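Local coordinates for protein GCN5-related N-acetyltransferase (Anabaena variabilis, PDB 2OZG) that binds coenzyme A and, as a member of the GNAT family, probably transfers acetyl groups to amines, perhaps those of aminoglycosides, at residues V139-T144 with S277-S282; D225-R230 with Q255-T260; A296-G301 with K334-K339; E307-L312 with I327-N332. One frame throughout, in Å; residues are numbered along the deposited sequence.

Overall arrangement
Contacts 1 and 2 sit together, their centres 11 Å apart, in the acetyltransferase-like part of the chain. Strands 132-143 and 258-263 are sheet neighbours, and Glu141 of contact 1 forms a salt bridge with Lys258 of contact 2. Contacts 3 and 4, with centres 9 Å apart, share the mixed sheet of the sterol-carrier-protein-like region, where strands 334-339 and 324-331 pair. Along the chain, contact 2 is nested within the loop closed by contact 1; contact 3 opens only after contact 1 has closed, and contact 4 is nested inside its loop. Centre distances of 38 to 49 Å separate the two groups, so each pair stitches together one region and no contact joins the two. Coenzyme A approaches contact 2 from another subunit.

Contact 1 of 4, residues V139-T144 with S277-S282; sequences VWEIPT and SATIRS
A classic beta bulge marks the antiparallel pairing of strand 132-143 with strand 279-290, where Val139 faces both Arg281 and Ser282. Val139 N donates to Ser282 O at 2.7 Å, while its carbonyl oxygen takes the N-H of Arg281 at 2.7 Å and a weaker one from Ser282. Beyond the bulge regular pairing resumes, and Glu141 and Thr279 exchange two backbone bonds. Trp140 and Ile280 share one face of the sheet. CG of Trp140 stands anti to the carbonyl carbon (chi1 -74°), and the indole beyond it lays one face against Ile280, whose CG1 lies 3.5 Å from the centroid of the six-membered ring, almost on the normal: a CH-pi contact for which a broad aromatic and a branched aliphatic chain are well matched. Trp140 NE1 bonds to Ser264 O, and Gln283 of the second subunit packs on both residues. An alanine in place of Trp140 would probably leave Ser264 O without this donor and open a gap beside Ile280 CG1. On the other face, Arg281 NH1 forms a hydrogen-bonded salt bridge with Glu141 OE1 at 2.8 Å, in the guanidinium plane but well above that of the carboxylate; OE2 forms a second salt bridge, with Lys258. A water links Ser277 O (2.8 Å) with Thr279 OG1. A bulge of this kind, two residues opposite one, is a familiar irregularity of antiparallel sheets, here within the GNAT fold.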
# COMPACT_ATOMS: atom_id res chain seq x y z
N VAL A 139 -3.40 21.96 2.73
CA VAL A 139 -4.39 21.08 3.32
C VAL A 139 -3.70 20.28 4.41
O VAL A 139 -2.73 19.58 4.17
CB VAL A 139 -5.02 20.12 2.28
CG1 VAL A 139 -6.01 19.23 2.99
CG2 VAL A 139 -5.76 20.93 1.24
N TRP A 140 -4.20 20.48 5.63
CA TRP A 140 -3.74 19.79 6.79
C TRP A 140 -4.64 18.64 7.13
O TRP A 140 -5.80 18.69 6.82
CB TRP A 140 -3.76 20.75 7.99
CG TRP A 140 -2.65 21.75 7.93
CD1 TRP A 140 -2.64 22.90 7.24
CD2 TRP A 140 -1.36 21.64 8.56
NE1 TRP A 140 -1.45 23.54 7.42
CE2 TRP A 140 -0.64 22.79 8.23
CE3 TRP A 140 -0.77 20.70 9.39
CZ2 TRP A 140 0.68 23.03 8.68
CZ3 TRP A 140 0.54 20.95 9.87
CH2 TRP A 140 1.24 22.11 9.50
N GLU A 141 -4.12 17.62 7.80
CA GLU A 141 -4.96 16.53 8.22
C GLU A 141 -4.56 16.13 9.61
O GLU A 141 -3.40 16.32 9.98
CB GLU A 141 -4.81 15.31 7.31
CG GLU A 141 -3.54 14.56 7.46
CD GLU A 141 -3.58 13.27 6.64
OE1 GLU A 141 -3.67 13.39 5.41
OE2 GLU A 141 -3.52 12.15 7.23
N ILE A 142 -5.49 15.52 10.35
CA ILE A 142 -5.19 15.08 11.69
C ILE A 142 -6.12 14.00 12.16
O ILE A 142 -7.33 14.04 11.84
CB ILE A 142 -5.29 16.30 12.64
CG1 ILE A 142 -4.84 15.95 14.04
CG2 ILE A 142 -6.74 16.84 12.72
CD1 ILE A 142 -4.75 17.17 14.95
N PRO A 143 -5.58 13.02 12.93
CA PRO A 143 -6.49 12.05 13.54
C PRO A 143 -7.33 12.71 14.64
O PRO A 143 -6.80 13.40 15.55
CB PRO A 143 -5.58 10.94 14.04
CG PRO A 143 -4.17 11.50 14.07
CD PRO A 143 -4.16 12.72 13.19
N THR A 144 -8.65 12.49 14.57
CA THR A 144 -9.58 13.14 15.47
C THR A 144 -9.28 12.82 16.91
O THR A 144 -9.39 13.68 17.77
CB THR A 144 -11.04 12.73 15.15
OG1 THR A 144 -11.27 12.69 13.74
CG2 THR A 144 -12.02 13.71 15.72
N SER A 277 0.37 16.32 16.03
CA SER A 277 -0.26 15.18 15.40
C SER A 277 -0.78 15.47 14.01
O SER A 277 -1.18 14.55 13.27
CB SER A 277 -1.32 14.63 16.32
OG SER A 277 -2.14 15.67 16.76
N ALA A 278 -0.74 16.73 13.63
CA ALA A 278 -1.28 17.15 12.36
C ALA A 278 -0.22 17.08 11.29
O ALA A 278 0.93 17.34 11.58
CB ALA A 278 -1.83 18.56 12.48
N THR A 279 -0.57 16.73 10.06
CA THR A 279 0.43 16.73 9.00
C THR A 279 -0.10 17.47 7.79
O THR A 279 -1.31 17.63 7.64
CB THR A 279 0.78 15.29 8.56
OG1 THR A 279 -0.41 14.61 8.25
CG2 THR A 279 1.41 14.54 9.68
N ILE A 280 0.81 17.85 6.91
CA ILE A 280 0.41 18.51 5.70
C ILE A 280 0.12 17.42 4.67
O ILE A 280 0.96 16.63 4.38
CB ILE A 280 1.49 19.52 5.22
CG1 ILE A 280 1.43 20.77 6.10
CG2 ILE A 280 1.27 19.90 3.81
CD1 ILE A 280 2.59 21.75 5.90
N ARG A 281 -1.12 17.37 4.19
CA ARG A 281 -1.57 16.39 3.23
C ARG A 281 -1.17 16.84 1.84
O ARG A 281 -0.80 16.04 1.01
CB ARG A 281 -3.08 16.30 3.35
CG ARG A 281 -3.80 15.31 2.46
CD ARG A 281 -5.29 15.43 2.88
NE ARG A 281 -6.24 14.52 2.26
CZ ARG A 281 -6.51 13.29 2.69
NH1 ARG A 281 -5.86 12.78 3.74
NH2 ARG A 281 -7.42 12.57 2.05
N SER A 282 -1.31 18.14 1.56
CA SER A 282 -0.89 18.68 0.28
C SER A 282 -0.79 20.18 0.38
O SER A 282 -1.35 20.84 1.30
CB SER A 282 -1.90 18.34 -0.82
OG SER A 282 -3.18 18.81 -0.44
O HOH W 1 -1.60 13.50 10.68

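Contact 2 of 4, residues D225-R230 with Q255-T260; sequences DGSILR and QIDKVT. With COA (coenzyme A), chain C.
Ile228, Leu229 and Arg230 pair in parallel with Lys258, Val259 and Thr260, the short strand axes 4.8 Å apart and 22° from alignment. Leu229 turns both its N and its O to the same strand, bonding Lys258 O and Thr260 N, of the residues flanking its partner Val259, each at 3.0 Å. Where the ladder begins, Ser227 is gripped by side-chain bonds. Its N-H points almost straight at Asp257 OD2 (2.8 Å), on the anti side but tilted out of the carboxylate plane. Its hydroxyl gives its proton to Gln255 O and accepts Asp257 N at 2.9 Å, so a small residue that both donates and accepts suits the place. Gly226, just before, adopts backbone angles that would jam a CB against the preceding carbonyl. The strands belong to a beta-alpha-beta unit whose connection is helix 239-250. Leu229 CB packs on Ile256 CG2 at 3.8 Å. On the opposite face, Ile228 CD1 lies over one side of the Arg230 guanidinium, toward its rim, 3.6 Å above its plane. Arg230 NE pairs with Glu221, and at the guanidinium edge a water joins NH1 to Thr260 OG1. Gln255, modelled in two conformers, lies near the coenzyme A held by backbone N-H groups of the third subunit.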
# COMPACT_ATOMS: atom_id res chain seq x y z
N ASP A 225 -10.34 3.98 3.18
CA ASP A 225 -9.44 4.22 4.31
C ASP A 225 -10.17 4.38 5.65
O ASP A 225 -9.60 4.07 6.72
CB ASP A 225 -8.58 5.48 4.06
CG ASP A 225 -7.61 5.33 2.86
OD1 ASP A 225 -7.37 4.18 2.40
OD2 ASP A 225 -7.09 6.37 2.38
N GLY A 226 -11.42 4.85 5.61
CA GLY A 226 -12.18 5.13 6.84
C GLY A 226 -13.04 6.38 6.70
O GLY A 226 -13.50 6.71 5.62
N SER A 227 -13.28 7.07 7.80
CA SER A 227 -14.16 8.22 7.74
C SER A 227 -13.39 9.53 7.82
O SER A 227 -12.37 9.68 8.47
CB SER A 227 -15.24 8.16 8.80
OG SER A 227 -14.66 8.18 10.06
N ILE A 228 -13.92 10.51 7.14
CA ILE A 228 -13.23 11.80 7.07
C ILE A 228 -14.21 12.95 7.09
O ILE A 228 -15.30 12.89 6.51
CB ILE A 228 -12.39 11.84 5.79
CG1 ILE A 228 -11.57 13.08 5.70
CG2 ILE A 228 -13.29 11.74 4.52
CD1 ILE A 228 -10.34 12.90 4.75
N LEU A 229 -13.82 13.99 7.81
CA LEU A 229 -14.58 15.18 7.88
C LEU A 229 -13.73 16.21 7.21
O LEU A 229 -12.58 16.46 7.63
CB LEU A 229 -14.87 15.52 9.34
CG LEU A 229 -15.74 16.75 9.60
CD1 LEU A 229 -16.49 16.61 10.94
CD2 LEU A 229 -15.00 18.06 9.53
N ARG A 230 -14.24 16.79 6.14
CA ARG A 230 -13.43 17.76 5.36
C ARG A 230 -13.95 19.16 5.60
O ARG A 230 -15.06 19.49 5.17
CB ARG A 230 -13.50 17.42 3.87
CG ARG A 230 -13.17 15.97 3.51
CD ARG A 230 -13.24 15.77 1.98
NE ARG A 230 -13.05 14.37 1.58
CZ ARG A 230 -11.87 13.82 1.32
NH1 ARG A 230 -10.76 14.49 1.49
NH2 ARG A 230 -11.78 12.54 0.96
N GLN A 255 -16.98 9.07 15.73
CA GLN A 255 -17.62 8.96 14.40
C GLN A 255 -16.71 9.18 13.19
O GLN A 255 -17.03 8.76 12.09
CB GLN A 255 -18.91 9.87 14.23
CG GLN A 255 -18.87 11.43 14.48
CD GLN A 255 -19.84 12.28 13.54
OE1 GLN A 255 -19.87 12.10 12.29
NE2 GLN A 255 -20.59 13.24 14.13
N ILE A 256 -15.61 9.88 13.42
CA ILE A 256 -14.71 10.36 12.35
C ILE A 256 -13.26 10.00 12.66
O ILE A 256 -12.74 10.43 13.63
CB ILE A 256 -14.81 11.87 12.27
CG1 ILE A 256 -16.23 12.33 11.88
CG2 ILE A 256 -13.78 12.48 11.30
CD1 ILE A 256 -16.67 11.77 10.51
N ASP A 257 -12.59 9.30 11.76
CA ASP A 257 -11.17 8.94 11.94
C ASP A 257 -10.18 10.10 11.70
O ASP A 257 -9.23 10.27 12.44
CB ASP A 257 -10.80 7.84 10.93
CG ASP A 257 -11.64 6.58 11.11
OD1 ASP A 257 -11.85 6.20 12.27
OD2 ASP A 257 -12.09 6.01 10.09
N LYS A 258 -10.42 10.89 10.67
CA LYS A 258 -9.50 11.96 10.26
C LYS A 258 -10.23 13.23 9.90
O LYS A 258 -11.33 13.17 9.32
CB LYS A 258 -8.78 11.41 9.02
CG LYS A 258 -7.76 12.23 8.41
CD LYS A 258 -7.00 11.46 7.29
CE LYS A 258 -6.00 10.44 7.86
NZ LYS A 258 -5.07 9.94 6.79
N VAL A 259 -9.62 14.37 10.23
CA VAL A 259 -10.17 15.67 9.87
C VAL A 259 -9.13 16.40 9.02
O VAL A 259 -7.90 16.35 9.30
CB VAL A 259 -10.46 16.57 11.09
CG1 VAL A 259 -10.92 17.95 10.63
CG2 VAL A 259 -11.49 15.95 12.01
N THR A 260 -9.62 17.07 7.97
CA THR A 260 -8.78 17.95 7.17
C THR A 260 -9.32 19.37 7.16
O THR A 260 -10.53 19.61 7.30
CB THR A 260 -8.70 17.52 5.68
OG1 THR A 260 -9.99 17.68 5.06
CG2 THR A 260 -8.27 16.09 5.54
N1A COA C . -14.90 8.36 23.20
C2A COA C . -14.77 7.95 24.48
N3A COA C . -15.64 8.33 25.44
C4A COA C . -16.66 9.16 25.12
C5A COA C . -16.82 9.61 23.82
C6A COA C . -15.90 9.19 22.85
N6A COA C . -15.96 9.56 21.55
N7A COA C . -17.92 10.42 23.84
C8A COA C . -18.40 10.45 25.11
N9A COA C . -17.63 9.67 25.88
C1B COA C . -17.74 9.37 27.34
C2B COA C . -17.19 10.51 28.20
O2B COA C . -15.76 10.42 28.40
C3B COA C . -18.03 10.40 29.46
O3B COA C . -17.35 9.70 30.52
P3B COA C . -16.63 10.53 31.72
O7A COA C . -17.78 10.97 32.61
O8A COA C . -15.65 9.52 32.30
O9A COA C . -15.96 11.73 31.06
C4B COA C . -19.31 9.67 29.06
O4B COA C . -19.10 9.15 27.75
C5B COA C . -20.53 10.60 29.07
O5B COA C . -20.36 11.60 28.06
P1A COA C . -21.60 12.39 27.35
O1A COA C . -22.91 11.88 27.91
O2A COA C . -21.30 13.88 27.43
O3A COA C . -21.40 11.94 25.79
P2A COA C . -21.79 12.87 24.49
O4A COA C . -23.12 13.54 24.82
O5A COA C . -20.59 13.77 24.20
O6A COA C . -21.96 11.73 23.30
CBP COA C . -21.54 10.55 21.05
CCP COA C . -21.49 11.83 21.92
CDP COA C . -22.74 9.75 21.54
CEP COA C . -20.31 9.74 21.45
CAP COA C . -21.66 10.97 19.51
OAP COA C . -23.02 10.82 18.98
C9P COA C . -20.72 10.42 18.40
O9P COA C . -19.49 10.94 18.18
N8P COA C . -21.07 9.49 17.49
C7P COA C . -22.23 8.63 17.25
C6P COA C . -21.59 7.25 17.31
C5P COA C . -21.85 6.59 18.65
O5P COA C . -21.65 7.18 19.70
N4P COA C . -22.27 5.31 18.63
C3P COA C . -22.55 4.47 19.79
C2P COA C . -23.12 3.19 19.23
S1P COA C . -24.80 3.47 18.52
O HOH W 2 -9.89 17.26 2.33

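Contact 3 of 4, residues A296-G301 with K334-K339; sequences ALEARG and KSEVTK. With PEG (di(hydroxyethyl)ether), chain E.
The carboxylate of Glu298 and the carbonyl of Leu297 are the flat groups that meet strand 334-339. At the carboxylate edge, OE2 offers its anti lone pair to Val337 N, a nearly straight bond of 3.0 Å. The Leu297 carbonyl is instead met from above its plane: Ser335 OG donates to Leu297 O at 2.8 Å, standing 49° out of that plane. Tyr302 OH bonds to the same oxygen. Serine suits this place because its hydroxyl lies between backbone N and carbonyl carbon (chi1 68°) on a chain short enough to fit against the last turn of helix 293-299. Beside these bonds, Val337 CG2 touches Leu297 CB at 3.7 Å, the two side chains crossing at about a right angle and both packing on Leu328. A water donates to Glu298 O (2.8 Å) and to Ser335 O (2.7 Å). A di(hydroxyethyl)ether molecule, probably from the crystallisation liquor, also lies here, but its implausibly close approach to Arg300 makes its placing doubtful. The contact joins helix 293-299 to strand 334-339, outermost within this chain in the mixed sheet of the sterol-carrier-protein-like region; Glu336 and Thr338 form the backbone bonds to strand 324-331. The helix thus supplies acceptors, a glutamate oxygen and a backbone carbonyl, to donors on the strand, and Val337 N gains a carboxylate partner where no further strand of the chain follows.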
# COMPACT_ATOMS: atom_id res chain seq x y z
N ALA A 296 -1.18 48.66 -8.52
CA ALA A 296 -1.04 47.53 -7.57
C ALA A 296 -0.34 48.00 -6.29
O ALA A 296 -0.82 47.73 -5.18
CB ALA A 296 -0.27 46.39 -8.19
N LEU A 297 0.75 48.74 -6.44
CA LEU A 297 1.52 49.25 -5.31
C LEU A 297 0.74 50.29 -4.49
O LEU A 297 0.83 50.29 -3.26
CB LEU A 297 2.85 49.82 -5.77
CG LEU A 297 3.83 48.75 -6.24
CD1 LEU A 297 5.02 49.36 -6.99
CD2 LEU A 297 4.27 47.86 -5.07
N GLU A 298 -0.03 51.15 -5.17
CA GLU A 298 -0.82 52.17 -4.47
C GLU A 298 -2.04 51.60 -3.78
O GLU A 298 -2.53 52.17 -2.81
CB GLU A 298 -1.21 53.31 -5.42
CG GLU A 298 0.01 54.10 -5.91
CD GLU A 298 -0.35 55.32 -6.69
OE1 GLU A 298 -1.46 55.30 -7.26
OE2 GLU A 298 0.50 56.26 -6.72
N ALA A 299 -2.54 50.46 -4.22
CA ALA A 299 -3.71 49.87 -3.60
C ALA A 299 -3.44 49.05 -2.37
O ALA A 299 -4.32 48.87 -1.54
CB ALA A 299 -4.46 49.05 -4.63
N ARG A 300 -2.20 48.57 -2.23
CA ARG A 300 -1.79 47.69 -1.13
C ARG A 300 -1.60 48.45 0.17
O ARG A 300 -1.30 49.64 0.13
CB ARG A 300 -0.40 47.14 -1.50
CG ARG A 300 0.12 45.97 -0.72
CD ARG A 300 1.54 45.79 -1.06
NE ARG A 300 2.18 44.60 -0.50
CZ ARG A 300 2.67 44.50 0.72
NH1 ARG A 300 2.51 45.49 1.59
NH2 ARG A 300 3.28 43.40 1.09
N GLY A 301 -1.81 47.78 1.31
CA GLY A 301 -1.45 48.34 2.60
C GLY A 301 0.02 48.09 2.90
O GLY A 301 0.59 47.09 2.43
N LYS A 334 0.78 53.90 3.83
CA LYS A 334 0.31 54.15 2.48
C LYS A 334 1.49 54.44 1.56
O LYS A 334 2.56 54.75 2.04
CB LYS A 334 -0.60 55.35 2.50
CG LYS A 334 -1.68 55.32 3.57
CD LYS A 334 -2.51 56.61 3.51
CE LYS A 334 -2.15 57.59 4.60
NZ LYS A 334 -2.96 57.26 5.82
N SER A 335 1.28 54.25 0.25
CA SER A 335 2.27 54.52 -0.76
C SER A 335 1.79 55.54 -1.81
O SER A 335 0.61 55.84 -1.97
CB SER A 335 2.68 53.27 -1.49
OG SER A 335 1.60 52.79 -2.26
N GLU A 336 2.77 56.09 -2.49
CA GLU A 336 2.58 56.94 -3.64
C GLU A 336 3.69 56.45 -4.58
O GLU A 336 4.83 56.23 -4.14
CB GLU A 336 2.72 58.41 -3.31
CG GLU A 336 2.50 59.28 -4.52
CD GLU A 336 2.70 60.79 -4.25
OE1 GLU A 336 2.77 61.16 -3.04
OE2 GLU A 336 2.80 61.56 -5.25
N VAL A 337 3.33 56.22 -5.83
CA VAL A 337 4.25 55.74 -6.82
C VAL A 337 4.33 56.80 -7.91
O VAL A 337 3.30 57.31 -8.35
CB VAL A 337 3.76 54.45 -7.43
CG1 VAL A 337 4.55 54.13 -8.72
CG2 VAL A 337 3.86 53.32 -6.41
N THR A 338 5.55 57.17 -8.29
CA THR A 338 5.80 58.17 -9.36
C THR A 338 6.77 57.54 -10.33
O THR A 338 7.46 56.58 -9.99
CB THR A 338 6.41 59.50 -8.81
OG1 THR A 338 7.52 59.19 -7.97
CG2 THR A 338 5.41 60.29 -7.99
N LYS A 339 6.85 58.07 -11.53
CA LYS A 339 7.77 57.53 -12.52
C LYS A 339 9.18 58.10 -12.33
O LYS A 339 9.36 59.25 -11.94
CB LYS A 339 7.28 57.82 -13.94
CG LYS A 339 6.01 57.10 -14.35
CD LYS A 339 5.49 57.64 -15.72
C1 PEG E . -1.85 51.89 0.75
O1 PEG E . -1.22 52.52 -0.38
C2 PEG E . -2.69 52.79 1.64
O2 PEG E . -4.06 52.42 1.77
C3 PEG E . -4.77 52.03 0.59
C4 PEG E . -4.62 52.98 -0.59
O4 PEG E . -5.91 53.50 -0.95
O HOH W 3 -1.85 54.73 -1.78

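Contact 4 of 4, residues E307-L312 with I327-N332; sequences EAELHL and ILSVAN
Glu309 lies between Ile327 and Ser329 on one face of a beta hairpin formed by strands 308-315 and 324-331, in the sterol-carrier-protein-like region. From CB its chain runs out extended, with CG anti to the backbone N (chi1 -162°). CG packs closely on Ile327 CG2, at 3.3 Å, and has Ser329 OG on another side at 3.5 Å. CD lies 3.8 Å from the same Ile327 methyl. At the tip the two oxygens part: OE2 comes to 3.6 Å from Ser329 OG, while OE1 accepts the N-H of His311 NE2 at 2.9 Å, along an almost straight line. The donor is in the imidazole plane but approaches the anti side of the carboxylate from 33° out of its plane. Histidine suits the site because both ring nitrogens are used, ND1 accepting from Lys342 N, and because its flat face receives Ile327. Ile327 CG1 sits 3.9 Å above the centre of the ring, a CH-pi contact, with CD1 nearest CE1. An alanine at His311 would probably leave Glu309 OE1 without its N-H mate, free to turn, and take away the ring face that Ile327 CG1 and CD1 lie over. On the other face Leu310 and Leu328 are buried, as their aliphatic chains suit: Leu310 packs on Ala377 and Ala381 of helix 375-385, Leu328 on Leu297 and Phe385. The backbones hold this register through paired bonds at Ala308/Val330 and Leu310/Leu328; in the straightest, Val330 N points at Ala308 O over 2.7 Å, with 178° at the hydrogen.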
# COMPACT_ATOMS: atom_id res chain seq x y z
N GLU A 307 9.02 54.40 6.78
CA GLU A 307 9.06 55.60 5.95
C GLU A 307 10.24 55.37 5.03
O GLU A 307 11.40 55.42 5.47
CB GLU A 307 9.17 56.87 6.78
CG GLU A 307 9.05 58.14 5.95
CD GLU A 307 9.03 59.42 6.79
OE1 GLU A 307 8.65 59.35 7.98
OE2 GLU A 307 9.40 60.48 6.27
N ALA A 308 9.96 55.10 3.76
CA ALA A 308 11.02 54.78 2.82
C ALA A 308 10.63 55.04 1.41
O ALA A 308 9.46 54.93 1.06
CB ALA A 308 11.40 53.34 2.94
N GLU A 309 11.63 55.34 0.60
CA GLU A 309 11.47 55.53 -0.81
C GLU A 309 12.29 54.43 -1.52
O GLU A 309 13.51 54.36 -1.37
CB GLU A 309 12.01 56.89 -1.14
CG GLU A 309 11.59 57.46 -2.41
CD GLU A 309 12.11 58.88 -2.54
OE1 GLU A 309 13.27 59.04 -2.99
OE2 GLU A 309 11.36 59.83 -2.21
N LEU A 310 11.63 53.57 -2.26
CA LEU A 310 12.33 52.51 -2.97
C LEU A 310 12.32 52.79 -4.46
O LEU A 310 11.26 52.96 -5.05
CB LEU A 310 11.69 51.11 -2.64
CG LEU A 310 12.36 49.88 -3.25
CD1 LEU A 310 13.84 49.77 -2.89
CD2 LEU A 310 11.63 48.66 -2.81
N HIS A 311 13.51 52.84 -5.07
CA HIS A 311 13.63 53.16 -6.51
C HIS A 311 13.75 51.88 -7.33
O HIS A 311 14.80 51.25 -7.39
CB HIS A 311 14.81 54.12 -6.77
CG HIS A 311 14.63 55.50 -6.23
ND1 HIS A 311 15.06 56.62 -6.91
CD2 HIS A 311 14.04 55.95 -5.10
CE1 HIS A 311 14.78 57.69 -6.19
NE2 HIS A 311 14.15 57.31 -5.10
N LEU A 312 12.66 51.53 -7.97
CA LEU A 312 12.52 50.26 -8.70
C LEU A 312 12.78 50.41 -10.17
O LEU A 312 12.58 51.50 -10.76
CB LEU A 312 11.06 49.79 -8.61
CG LEU A 312 10.42 49.49 -7.24
CD1 LEU A 312 8.89 49.49 -7.32
CD2 LEU A 312 10.91 48.11 -6.78
N ILE A 327 9.41 55.12 -8.53
CA ILE A 327 9.73 55.37 -7.14
C ILE A 327 8.49 55.03 -6.31
O ILE A 327 7.42 55.60 -6.50
CB ILE A 327 10.10 56.84 -6.88
CG1 ILE A 327 11.22 57.25 -7.83
CG2 ILE A 327 10.44 56.99 -5.42
CD1 ILE A 327 11.58 58.77 -7.80
N LEU A 328 8.65 54.08 -5.41
CA LEU A 328 7.63 53.73 -4.43
C LEU A 328 7.97 54.48 -3.14
O LEU A 328 9.00 54.19 -2.52
CB LEU A 328 7.72 52.23 -4.13
CG LEU A 328 6.80 51.68 -3.08
CD1 LEU A 328 5.35 51.94 -3.44
CD2 LEU A 328 7.11 50.19 -2.93
N SER A 329 7.12 55.42 -2.72
CA SER A 329 7.37 56.16 -1.47
C SER A 329 6.32 55.72 -0.48
O SER A 329 5.12 55.87 -0.73
CB SER A 329 7.24 57.70 -1.64
OG SER A 329 8.16 58.13 -2.62
N VAL A 330 6.77 55.16 0.62
CA VAL A 330 5.87 54.63 1.67
C VAL A 330 5.98 55.44 2.97
O VAL A 330 7.06 55.78 3.46
CB VAL A 330 6.15 53.11 1.92
CG1 VAL A 330 5.23 52.54 3.00
CG2 VAL A 330 5.95 52.30 0.63
N ALA A 331 4.83 55.78 3.54
CA ALA A 331 4.78 56.47 4.83
C ALA A 331 3.36 56.32 5.34
O ALA A 331 2.41 56.22 4.55
CB ALA A 331 5.11 57.88 4.69
N ASN A 332 3.24 56.20 6.65
CA ASN A 332 1.96 56.12 7.33
C ASN A 332 1.08 55.05 6.80
O ASN A 332 -0.14 55.21 6.75
CB ASN A 332 1.24 57.46 7.22
CG ASN A 332 2.08 58.60 7.68
OD1 ASN A 332 2.47 59.42 6.87
ND2 ASN A 332 2.45 58.61 8.96